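Local coordinates for protein Kif13b (Mus musculus, PDB 5B64) that is probably a kinesin motor that carries cargo along microtubules, and here uses a mixed helix-and-strand region to bind the chain of another protein, at residues D93-Q96 with E97-C101; D104-V107 with S108-Y111. All coordinates share one frame; numbering follows the deposited sequence.

Both contacts are local, and they follow each other in series along the chain, neither nested nor crossed. The chain runs through helix 9-34 and a three-stranded antiparallel sheet before helix 81-100. Contact 1 lies on the last turns of that helix. The chain then turns back, and contact 2 closes the start of helix 106-114 by gripping its first turn from the preceding loop. The centres of the two contacts are about 13 Å apart. They meet where E97 OE2 of contact 1 lies 2.6 Å from Y111 OH of contact 2, a probable hydrogen bond. L94 packs beside the same hydroxyl. Together these residues tie helix 81-100 to helix 106-114.

Contact 1 of 2, residues D93-Q96 with E97-C101; sequences DLYQ and EWKEC
W98 N donates to L94 O at 2.8 Å, the shortest bond of this stretch. E97 N bonds D93 O at 2.9 Å, and K99 N bonds Y95 O at the same length. The next bond, E100 N to Q96 O, is weak. The side chains pair along this backbone. CG of Y95 stands anti to the backbone N (chi1 -177°), which sets the ring beside the chain of K99. The two side chains point the same way. K99 CG sits over one ring face, offset toward the rim, in a CH-pi contact 4.2 Å from the centroid of the Y95 ring. Further out, K99 CE runs 3.7 Å from Y95 OH. Y95 CE1 also meets W98 CE3 at 4.2 Å, at the edge of the indole. Q96 and E100 lie alongside each other, with E100 OE2 3.3 Å from Q96 CG. Their amide and carboxylate planes are 44° apart. L94 CD1 comes within 3.9 Å of E97 OE2, whose carboxylate is taken up by Y111 and by polar and aromatic side chains of the chain of another protein. Y95 also packs on Y30, I31 and E34 of helix 9-34, and W98 meets F112 edge-to-face. The i to i+4 bonds, with side chains three and four residues apart in touch, are those of an alpha-helix, here near the C-terminal end of helix 81-100.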
# COMPACT_ATOMS: atom_id res chain seq x y z
N ASP B 93 9.01 7.68 11.79
CA ASP B 93 7.64 8.13 12.09
C ASP B 93 6.60 7.14 11.66
O ASP B 93 5.74 6.77 12.46
CB ASP B 93 7.33 9.46 11.40
CG ASP B 93 8.00 10.64 12.07
OD1 ASP B 93 8.60 10.45 13.15
OD2 ASP B 93 7.92 11.76 11.51
N LEU B 94 6.68 6.72 10.39
CA LEU B 94 5.67 5.81 9.82
C LEU B 94 5.70 4.47 10.55
O LEU B 94 4.66 3.88 10.86
CB LEU B 94 5.93 5.59 8.33
CG LEU B 94 4.81 4.90 7.55
CD1 LEU B 94 3.52 5.72 7.60
CD2 LEU B 94 5.22 4.61 6.10
N TYR B 95 6.91 4.03 10.86
CA TYR B 95 7.11 2.80 11.59
C TYR B 95 6.47 2.84 12.99
O TYR B 95 5.76 1.91 13.38
CB TYR B 95 8.61 2.52 11.72
CG TYR B 95 8.90 1.23 12.40
CD1 TYR B 95 8.83 0.02 11.71
CD2 TYR B 95 9.26 1.20 13.75
CE1 TYR B 95 9.12 -1.19 12.34
CE2 TYR B 95 9.53 -0.01 14.39
CZ TYR B 95 9.46 -1.20 13.68
OH TYR B 95 9.73 -2.39 14.31
N GLN B 96 6.74 3.90 13.73
CA GLN B 96 6.21 4.01 15.08
C GLN B 96 4.69 4.17 15.01
O GLN B 96 3.97 3.67 15.86
CB GLN B 96 6.84 5.19 15.82
CG GLN B 96 6.33 5.35 17.23
CD GLN B 96 6.95 6.56 17.93
OE1 GLN B 96 7.09 7.64 17.34
NE2 GLN B 96 7.33 6.37 19.19
N GLU B 97 4.22 4.85 13.97
CA GLU B 97 2.79 4.97 13.75
C GLU B 97 2.17 3.59 13.50
O GLU B 97 1.10 3.28 14.00
CB GLU B 97 2.49 5.92 12.59
CG GLU B 97 1.10 6.49 12.66
CD GLU B 97 0.65 7.21 11.39
OE1 GLU B 97 -0.56 7.56 11.29
OE2 GLU B 97 1.50 7.43 10.51
N TRP B 98 2.86 2.78 12.71
CA TRP B 98 2.41 1.44 12.38
C TRP B 98 2.35 0.55 13.62
O TRP B 98 1.32 -0.09 13.88
CB TRP B 98 3.35 0.83 11.34
CG TRP B 98 2.97 -0.56 10.92
CD1 TRP B 98 1.83 -0.95 10.29
CD2 TRP B 98 3.76 -1.74 11.08
NE1 TRP B 98 1.86 -2.30 10.05
CE2 TRP B 98 3.03 -2.81 10.53
CE3 TRP B 98 5.02 -2.00 11.64
CZ2 TRP B 98 3.52 -4.12 10.52
CZ3 TRP B 98 5.50 -3.30 11.63
CH2 TRP B 98 4.75 -4.34 11.07
N LYS B 99 3.45 0.53 14.38
CA LYS B 99 3.59 -0.27 15.61
C LYS B 99 2.61 0.08 16.72
O LYS B 99 2.37 -0.72 17.63
CB LYS B 99 5.02 -0.13 16.16
CG LYS B 99 5.99 -1.10 15.55
CD LYS B 99 5.40 -2.50 15.60
CE LYS B 99 6.39 -3.59 15.22
NZ LYS B 99 5.69 -4.90 15.18
N GLU B 100 2.04 1.28 16.66
CA GLU B 100 1.19 1.78 17.72
C GLU B 100 -0.26 1.82 17.29
O GLU B 100 -1.15 2.07 18.11
CB GLU B 100 1.65 3.16 18.16
CG GLU B 100 2.83 3.12 19.11
CD GLU B 100 3.44 4.49 19.35
OE1 GLU B 100 2.82 5.51 18.94
OE2 GLU B 100 4.55 4.53 19.94
N CYS B 101 -0.51 1.58 16.00
CA CYS B 101 -1.86 1.56 15.48
C CYS B 101 -2.60 0.34 16.00
O CYS B 101 -2.12 -0.78 15.87
CB CYS B 101 -1.87 1.53 13.96
SG CYS B 101 -3.55 1.66 13.29

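Contact 2 of 2, residues D104-V107 with S108-Y111; sequences DSPV and SRSY
R109 NE and D104 OD1 form a salt bridge of 3.2 Å with an almost straight hydrogen bond, 173° at the hydrogen. The carboxylate oxygen lies at the edge of the guanidinium, in its plane. It is met on its syn side, with the donor tilted out of the carboxylate plane. The carboxylate itself is turned nearly square to the guanidinium, 84° between planes. R109 NH2 adds a weak bond to D104 O. S105 N gives a shorter bond, 2.7 Å, to S108 OG. The hydroxyl of S108 sits between its backbone N and carbonyl carbon (chi1 65°), and this places it at the S105 amide. S105 is the N-cap of helix 106-114, and this bond is the N3-side-chain half of a capping box. The S105 hydroxyl itself bonds E103. R109 N to S105 O, 2.9 Å, starts the regular helix bonds, followed by S110 N to P106 O and Y111 N to V107 O. One face of the guanidinium covers the S105-P106 link, with R109 CZ 3.5 Å from S105 C. P106 CD lies 3.4 Å from R109 NH2. R109 also bridges to an acidic side chain of the chain of another protein and to a sulfate ion, probably from the crystallisation liquor. An alanine here is likely to leave both D104 and that acidic side chain without this mate and to uncover the peptide before P106. The start of helix 106-114 packs on this partner through P106, V107 and S108; a turn later Y111 meets E97 and L94 of helix 81-100.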
# COMPACT_ATOMS: atom_id res chain seq x y z
N ASP B 104 -6.76 -1.53 12.30
CA ASP B 104 -7.13 -2.56 11.31
C ASP B 104 -8.47 -2.38 10.58
O ASP B 104 -9.32 -3.27 10.59
CB ASP B 104 -7.07 -3.96 11.90
CG ASP B 104 -7.02 -5.03 10.83
OD1 ASP B 104 -6.70 -4.67 9.67
OD2 ASP B 104 -7.30 -6.21 11.14
N SER B 105 -8.65 -1.23 9.93
CA SER B 105 -9.85 -0.97 9.16
C SER B 105 -9.45 -0.82 7.69
O SER B 105 -8.26 -0.69 7.37
CB SER B 105 -10.49 0.33 9.65
OG SER B 105 -9.55 1.40 9.63
N PRO B 106 -10.43 -0.87 6.79
CA PRO B 106 -10.17 -0.48 5.40
C PRO B 106 -9.32 0.79 5.27
O PRO B 106 -8.31 0.76 4.53
CB PRO B 106 -11.58 -0.27 4.85
CG PRO B 106 -12.38 -1.30 5.56
CD PRO B 106 -11.73 -1.55 6.92
N VAL B 107 -9.67 1.87 5.97
CA VAL B 107 -8.92 3.12 5.84
C VAL B 107 -7.51 3.06 6.42
O VAL B 107 -6.57 3.56 5.80
CB VAL B 107 -9.66 4.36 6.40
CG1 VAL B 107 -10.78 4.78 5.46
CG2 VAL B 107 -10.18 4.10 7.80
N SER B 108 -7.35 2.44 7.59
CA SER B 108 -6.02 2.31 8.18
C SER B 108 -5.11 1.46 7.29
O SER B 108 -3.99 1.86 6.98
CB SER B 108 -6.07 1.79 9.63
OG SER B 108 -6.56 0.47 9.76
N ARG B 109 -5.61 0.30 6.86
CA ARG B 109 -4.90 -0.56 5.91
C ARG B 109 -4.41 0.23 4.69
O ARG B 109 -3.23 0.21 4.36
CB ARG B 109 -5.79 -1.71 5.44
CG ARG B 109 -5.69 -3.01 6.22
CD ARG B 109 -6.74 -3.99 5.70
NE ARG B 109 -7.79 -4.19 6.69
CZ ARG B 109 -9.09 -4.12 6.47
NH1 ARG B 109 -9.58 -3.86 5.26
NH2 ARG B 109 -9.92 -4.32 7.47
N SER B 110 -5.33 0.93 4.02
CA SER B 110 -4.94 1.67 2.82
C SER B 110 -3.89 2.74 3.11
O SER B 110 -2.95 2.93 2.34
CB SER B 110 -6.16 2.30 2.15
OG SER B 110 -5.82 2.86 0.89
N TYR B 111 -4.06 3.43 4.23
CA TYR B 111 -3.11 4.44 4.63
C TYR B 111 -1.68 3.88 4.67
O TYR B 111 -0.78 4.46 4.08
CB TYR B 111 -3.52 5.08 5.97
CG TYR B 111 -2.39 5.90 6.56
CD1 TYR B 111 -1.42 5.30 7.37
CD2 TYR B 111 -2.26 7.26 6.27
CE1 TYR B 111 -0.38 6.03 7.88
CE2 TYR B 111 -1.21 7.99 6.79
CZ TYR B 111 -0.27 7.37 7.60
OH TYR B 111 0.79 8.08 8.13